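Local atomic coordinates of PfVFT1 (Plasmodium falciparum, PDB entry 5JKQ), a protein that adopts a bi-lobed Venus flytrap architecture resembling solute-binding proteins and probably binds a small solute. Residues K12-E26 and N55-L69. The protein carries 3 engineered substitutions. Numbering follows the deposited sequence.
Engineered in segment 12-26: A13 (natural residue Ser). Engineered in segment 55-69: A57 (natural residue Ser).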
loop_
_atom_site.group_PDB
_atom_site.type_symbol
_atom_site.label_atom_id
_atom_site.label_comp_id
_atom_site.label_asym_id
_atom_site.label_seq_id
_atom_site.Cartn_x
_atom_site.Cartn_y
_atom_site.Cartn_z
ATOM N N LYS A 12 6.323 -19.830 -9.222
ATOM C CA LYS A 12 6.723 -20.484 -7.981
ATOM C C LYS A 12 6.168 -19.768 -6.749
ATOM O O LYS A 12 6.312 -20.253 -5.628
ATOM C CB LYS A 12 8.249 -20.562 -7.893
ATOM C CG LYS A 12 8.902 -21.422 -8.974
ATOM C CD LYS A 12 10.276 -21.911 -8.534
ATOM C CE LYS A 12 10.951 -22.754 -9.606
ATOM N NZ LYS A 12 11.313 -21.956 -10.810
ATOM N N ALA A 13 5.533 -18.619 -6.965
ATOM C CA ALA A 13 4.965 -17.829 -5.877
ATOM C C ALA A 13 3.438 -17.861 -5.885
ATOM O O ALA A 13 2.797 -17.170 -5.093
ATOM C CB ALA A 13 5.455 -16.391 -5.969
ATOM N N LYS A 14 2.853 -18.665 -6.771
ATOM C CA LYS A 14 1.402 -18.669 -6.938
ATOM C C LYS A 14 0.685 -19.094 -5.661
ATOM O O LYS A 14 -0.219 -18.405 -5.189
ATOM C CB LYS A 14 0.990 -19.590 -8.084
ATOM C CG LYS A 14 -0.441 -19.356 -8.559
ATOM C CD LYS A 14 -1.164 -20.663 -8.807
ATOM C CE LYS A 14 -2.588 -20.451 -9.286
ATOM N NZ LYS A 14 -3.433 -19.751 -8.276
ATOM N N ARG A 15 1.086 -20.232 -5.106
ATOM C CA ARG A 15 0.458 -20.746 -3.896
ATOM C C ARG A 15 0.757 -19.842 -2.700
ATOM O O ARG A 15 -0.070 -19.701 -1.799
ATOM C CB ARG A 15 0.928 -22.174 -3.618
ATOM C CG ARG A 15 0.137 -22.889 -2.538
ATOM C CD ARG A 15 0.344 -24.391 -2.623
ATOM N NE ARG A 15 1.752 -24.763 -2.466
ATOM C CZ ARG A 15 2.238 -25.542 -1.501
ATOM N NH1 ARG A 15 1.444 -26.066 -0.571
ATOM N NH2 ARG A 15 3.537 -25.807 -1.469
ATOM N N LEU A 16 1.937 -19.230 -2.701
ATOM C CA LEU A 16 2.303 -18.271 -1.663
ATOM C C LEU A 16 1.363 -17.067 -1.698
ATOM O O LEU A 16 0.927 -16.581 -0.657
ATOM C CB LEU A 16 3.758 -17.823 -1.836
ATOM C CG LEU A 16 4.228 -16.600 -1.041
ATOM C CD1 LEU A 16 4.104 -16.833 0.461
ATOM C CD2 LEU A 16 5.662 -16.244 -1.416
ATOM N N ILE A 17 1.049 -16.598 -2.901
ATOM C CA ILE A 17 0.151 -15.460 -3.072
ATOM C C ILE A 17 -1.272 -15.824 -2.658
ATOM O O ILE A 17 -1.975 -15.014 -2.054
ATOM C CB ILE A 17 0.157 -14.962 -4.538
ATOM C CG1 ILE A 17 1.519 -14.363 -4.881
ATOM C CG2 ILE A 17 -0.922 -13.901 -4.778
ATOM C CD1 ILE A 17 1.804 -14.303 -6.359
ATOM N N ASP A 18 -1.691 -17.042 -2.980
ATOM C CA ASP A 18 -3.057 -17.473 -2.705
ATOM C C ASP A 18 -3.311 -17.658 -1.211
ATOM O O ASP A 18 -4.322 -17.190 -0.690
ATOM C CB ASP A 18 -3.367 -18.774 -3.449
ATOM C CG ASP A 18 -3.338 -18.603 -4.957
ATOM O OD1 ASP A 18 -3.585 -17.475 -5.437
ATOM O OD2 ASP A 18 -3.072 -19.597 -5.663
ATOM N N ILE A 19 -2.404 -18.344 -0.523
ATOM C CA ILE A 19 -2.566 -18.552 0.910
ATOM C C ILE A 19 -2.432 -17.215 1.633
ATOM O O ILE A 19 -3.049 -16.992 2.672
ATOM C CB ILE A 19 -1.544 -19.573 1.459
ATOM C CG1 ILE A 19 -1.997 -20.086 2.827
ATOM C CG2 ILE A 19 -0.132 -18.976 1.521
ATOM C CD1 ILE A 19 -1.381 -21.416 3.211
ATOM N N TYR A 20 -1.633 -16.322 1.057
ATOM C CA TYR A 20 -1.498 -14.961 1.558
ATOM C C TYR A 20 -2.832 -14.224 1.453
ATOM O O TYR A 20 -3.287 -13.611 2.418
ATOM C CB TYR A 20 -0.396 -14.235 0.785
ATOM C CG TYR A 20 -0.442 -12.724 0.830
ATOM C CD1 TYR A 20 0.166 -12.017 1.860
ATOM C CD2 TYR A 20 -1.063 -12.004 -0.181
ATOM C CE1 TYR A 20 0.135 -10.635 1.890
ATOM C CE2 TYR A 20 -1.099 -10.627 -0.161
ATOM C CZ TYR A 20 -0.500 -9.946 0.873
ATOM O OH TYR A 20 -0.543 -8.573 0.879
ATOM N N HIS A 21 -3.466 -14.304 0.286
ATOM C CA HIS A 21 -4.769 -13.676 0.078
ATOM C C HIS A 21 -5.838 -14.328 0.944
ATOM O O HIS A 21 -6.756 -13.661 1.426
ATOM C CB HIS A 21 -5.182 -13.758 -1.391
ATOM C CG HIS A 21 -4.437 -12.818 -2.282
ATOM N ND1 HIS A 21 -4.343 -13.002 -3.645
ATOM C CD2 HIS A 21 -3.759 -11.678 -2.009
ATOM C CE1 HIS A 21 -3.634 -12.019 -4.171
ATOM N NE2 HIS A 21 -3.266 -11.205 -3.200
ATOM N N ALA A 22 -5.717 -15.637 1.129
ATOM C CA ALA A 22 -6.675 -16.383 1.929
ATOM C C ALA A 22 -6.593 -15.974 3.395
ATOM O O ALA A 22 -7.607 -15.916 4.092
ATOM C CB ALA A 22 -6.438 -17.867 1.779
ATOM N N ALA A 23 -5.383 -15.692 3.861
ATOM C CA ALA A 23 -5.183 -15.278 5.240
ATOM C C ALA A 23 -5.803 -13.905 5.469
ATOM O O ALA A 23 -6.487 -13.683 6.468
ATOM C CB ALA A 23 -3.708 -15.266 5.581
ATOM N N VAL A 24 -5.563 -12.990 4.534
ATOM C CA VAL A 24 -6.149 -11.655 4.593
ATOM C C VAL A 24 -7.671 -11.751 4.651
ATOM O O VAL A 24 -8.316 -11.041 5.422
ATOM C CB VAL A 24 -5.723 -10.800 3.381
ATOM C CG1 VAL A 24 -6.473 -9.473 3.345
ATOM C CG2 VAL A 24 -4.224 -10.550 3.420
ATOM N N LYS A 25 -8.234 -12.641 3.838
ATOM C CA LYS A 25 -9.673 -12.859 3.816
ATOM C C LYS A 25 -10.164 -13.281 5.197
ATOM O O LYS A 25 -11.177 -12.781 5.689
ATOM C CB LYS A 25 -10.039 -13.915 2.774
ATOM C CG LYS A 25 -11.528 -14.202 2.677
ATOM C CD LYS A 25 -11.831 -15.156 1.534
ATOM C CE LYS A 25 -13.316 -15.449 1.431
ATOM N NZ LYS A 25 -13.622 -16.300 0.252
ATOM N N GLU A 26 -9.429 -14.193 5.824
ATOM C CA GLU A 26 -9.779 -14.662 7.158
ATOM C C GLU A 26 -9.629 -13.541 8.185
ATOM O O GLU A 26 -10.449 -13.412 9.095
ATOM C CB GLU A 26 -8.915 -15.862 7.549
ATOM C CG GLU A 26 -9.147 -16.343 8.968
ATOM C CD GLU A 26 -8.801 -17.805 9.159
ATOM O OE1 GLU A 26 -9.376 -18.652 8.441
ATOM O OE2 GLU A 26 -7.957 -18.108 10.027
ATOM N N ASN A 55 -10.428 -19.350 -0.002
ATOM C CA ASN A 55 -10.673 -19.724 1.385
ATOM C C ASN A 55 -9.467 -20.453 1.957
ATOM O O ASN A 55 -9.016 -21.451 1.394
ATOM C CB ASN A 55 -11.914 -20.605 1.497
ATOM C CG ASN A 55 -13.173 -19.898 1.042
ATOM O OD1 ASN A 55 -13.376 -18.716 1.325
ATOM N ND2 ASN A 55 -14.028 -20.620 0.329
ATOM N N LEU A 56 -8.954 -19.954 3.077
ATOM C CA LEU A 56 -7.752 -20.512 3.688
ATOM C C LEU A 56 -7.894 -22.010 3.940
ATOM O O LEU A 56 -6.943 -22.771 3.764
ATOM C CB LEU A 56 -7.441 -19.785 4.998
ATOM C CG LEU A 56 -6.161 -20.203 5.728
ATOM C CD1 LEU A 56 -4.931 -19.935 4.867
ATOM C CD2 LEU A 56 -6.052 -19.486 7.070
ATOM N N ALA A 57 -9.091 -22.427 4.338
ATOM C CA ALA A 57 -9.356 -23.825 4.652
ATOM C C ALA A 57 -9.095 -24.750 3.461
ATOM O O ALA A 57 -8.671 -25.892 3.639
ATOM C CB ALA A 57 -10.787 -23.985 5.132
ATOM N N ASP A 58 -9.339 -24.253 2.251
ATOM C CA ASP A 58 -9.206 -25.065 1.045
ATOM C C ASP A 58 -7.761 -25.214 0.573
ATOM O O ASP A 58 -7.410 -26.221 -0.042
ATOM C CB ASP A 58 -10.038 -24.468 -0.091
ATOM C CG ASP A 58 -11.513 -24.402 0.236
ATOM O OD1 ASP A 58 -11.961 -25.156 1.124
ATOM O OD2 ASP A 58 -12.224 -23.600 -0.404
ATOM N N ILE A 59 -6.929 -24.216 0.857
ATOM C CA ILE A 59 -5.590 -24.151 0.277
ATOM C C ILE A 59 -4.720 -25.333 0.697
ATOM O O ILE A 59 -4.652 -25.694 1.873
ATOM C CB ILE A 59 -4.865 -22.835 0.660
ATOM C CG1 ILE A 59 -5.709 -21.616 0.274
ATOM C CG2 ILE A 59 -3.494 -22.746 -0.013
ATOM C CD1 ILE A 59 -6.064 -21.530 -1.199
ATOM N N ASN A 60 -4.055 -25.920 -0.292
ATOM C CA ASN A 60 -3.112 -27.008 -0.077
ATOM C C ASN A 60 -1.903 -26.529 0.714
ATOM O O ASN A 60 -1.223 -25.588 0.307
ATOM C CB ASN A 60 -2.675 -27.586 -1.425
ATOM C CG ASN A 60 -1.634 -28.679 -1.290
ATOM O OD1 ASN A 60 -1.566 -29.370 -0.274
ATOM N ND2 ASN A 60 -0.816 -28.841 -2.322
ATOM N N VAL A 61 -1.648 -27.173 1.848
ATOM C CA VAL A 61 -0.524 -26.811 2.708
ATOM C C VAL A 61 0.514 -27.927 2.729
ATOM O O VAL A 61 1.308 -28.040 3.663
ATOM C CB VAL A 61 -0.985 -26.509 4.147
ATOM C CG1 VAL A 61 -1.889 -25.299 4.161
ATOM C CG2 VAL A 61 -1.698 -27.712 4.760
ATOM N N LYS A 62 0.496 -28.745 1.685
ATOM C CA LYS A 62 1.428 -29.852 1.549
ATOM C C LYS A 62 2.731 -29.346 0.925
ATOM O O LYS A 62 2.717 -28.401 0.136
ATOM C CB LYS A 62 0.790 -30.958 0.704
ATOM C CG LYS A 62 1.524 -32.281 0.695
ATOM C CD LYS A 62 0.579 -33.405 0.284
ATOM C CE LYS A 62 1.325 -34.617 -0.253
ATOM N NZ LYS A 62 2.405 -35.074 0.665
ATOM N N ASP A 63 3.852 -29.962 1.293
ATOM C CA ASP A 63 5.159 -29.545 0.785
ATOM C C ASP A 63 5.587 -30.390 -0.415
ATOM O O ASP A 63 6.780 -30.558 -0.675
ATOM C CB ASP A 63 6.215 -29.621 1.894
ATOM C CG ASP A 63 6.508 -31.046 2.338
ATOM O OD1 ASP A 63 5.698 -31.954 2.054
ATOM O OD2 ASP A 63 7.555 -31.254 2.984
ATOM N N ASP A 64 4.605 -30.914 -1.142
ATOM C CA ASP A 64 4.859 -31.720 -2.333
ATOM C C ASP A 64 5.140 -30.837 -3.550
ATOM O O ASP A 64 5.864 -31.238 -4.464
ATOM C CB ASP A 64 3.668 -32.648 -2.616
ATOM C CG ASP A 64 2.350 -31.899 -2.735
ATOM O OD1 ASP A 64 2.273 -30.743 -2.269
ATOM O OD2 ASP A 64 1.385 -32.472 -3.286
ATOM N N ILE A 65 4.575 -29.634 -3.554
ATOM C CA ILE A 65 4.744 -28.714 -4.672
ATOM C C ILE A 65 6.166 -28.156 -4.690
ATOM O O ILE A 65 6.711 -27.801 -3.645
ATOM C CB ILE A 65 3.741 -27.538 -4.604
ATOM C CG1 ILE A 65 2.329 -28.031 -4.259
ATOM C CG2 ILE A 65 3.729 -26.764 -5.915
ATOM C CD1 ILE A 65 1.794 -29.117 -5.181
ATOM N N ASP A 66 6.766 -28.088 -5.875
ATOM C CA ASP A 66 8.081 -27.474 -6.028
ATOM C C ASP A 66 7.914 -25.968 -6.214
ATOM O O ASP A 66 8.059 -25.447 -7.319
ATOM C CB ASP A 66 8.836 -28.084 -7.214
ATOM C CG ASP A 66 10.296 -27.647 -7.271
ATOM O OD1 ASP A 66 10.690 -26.746 -6.499
ATOM O OD2 ASP A 66 11.054 -28.205 -8.094
ATOM N N ASP A 67 7.605 -25.274 -5.121
ATOM C CA ASP A 67 7.370 -23.835 -5.165
ATOM C C ASP A 67 7.984 -23.137 -3.954
ATOM O O ASP A 67 8.625 -23.774 -3.119
ATOM C CB ASP A 67 5.865 -23.547 -5.254
ATOM C CG ASP A 67 5.100 -23.988 -4.016
ATOM O OD1 ASP A 67 5.656 -24.747 -3.194
ATOM O OD2 ASP A 67 3.928 -23.578 -3.874
ATOM N N VAL A 68 7.788 -21.826 -3.871
ATOM C CA VAL A 68 8.355 -21.024 -2.791
ATOM C C VAL A 68 7.754 -21.399 -1.437
ATOM O O VAL A 68 8.462 -21.436 -0.433
ATOM C CB VAL A 68 8.139 -19.512 -3.057
ATOM C CG1 VAL A 68 8.448 -18.668 -1.817
ATOM C CG2 VAL A 68 8.997 -19.064 -4.230
ATOM N N LEU A 69 6.454 -21.678 -1.406
ATOM C CA LEU A 69 5.787 -21.958 -0.141
ATOM C C LEU A 69 6.356 -23.217 0.504
ATOM O O LEU A 69 6.498 -23.281 1.723
ATOM C CB LEU A 69 4.276 -22.105 -0.333
ATOM C CG LEU A 69 3.478 -22.156 0.976
ATOM C CD1 LEU A 69 3.526 -20.816 1.696
ATOM C CD2 LEU A 69 2.040 -22.572 0.728
HETATM O O HOH W 1 4.362 -20.773 -3.608
HETATM O O HOH W 2 2.881 -22.130 -6.140
HETATM O O HOH W 3 -9.857 -17.395 4.203
#
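R15 reaches from the first turn of helix 14-29 into the loop before helix 68-75, whose 60-67 part curls round its guanidinium. NE and NH2 grip D67 side-on, one nitrogen to each carboxylate oxygen, with NE 2.8 Å from OD2 and NH2 2.9 Å from OD1; the two planes lie only 12° apart. The bend at chi3 (60°) of the arginine turns NH1 to the backbone, where it donates to K62 O and N60 O, both at 2.8 Å. K62 O lies out of the guanidinium plane, whereas N60 O is near it but receives NH1 from above its own carbonyl plane. CD2 of L69 sits over the centre of one guanidinium face and CG1 of I65 nearer the rim of the other, so the surroundings fix the group's position and rotation. D67 is also the N-cap of helix 68-75, and its OD1 hydrogen-bonds S70 OG. One water bridges R15 N to D67 OD2, and V68 N donates to K12 O (2.8 Å).

Farther along the helix the packing is apolar and close. L16 puts CD2 3.7 Å from V68 CG1 and CD1 against L69 CD1. I19 meets L56 CD1 through CG1 at 3.6 Å, I59 CG2 through CB, V61 CG1 through CD1 and L69 CD1 through CG2, while A22 CB rests 3.5 Å from L56 CA. The extended K25 adds a firm polar bond, NZ to OD1 of the exposed N55 (2.7 Å), and NZ also bonds L53 O.

The solvent side is looser: K12 leads away after CB touches V68 CG2, and I65, K62 and D66 are exposed.

The contact thus lays an irregular loop along the N-terminal helix of one lobe, with L16 also packing on W111 of helix 102-118 and F280 of strand 265-281, and L56 and V61 touching H117 of helix 102-118.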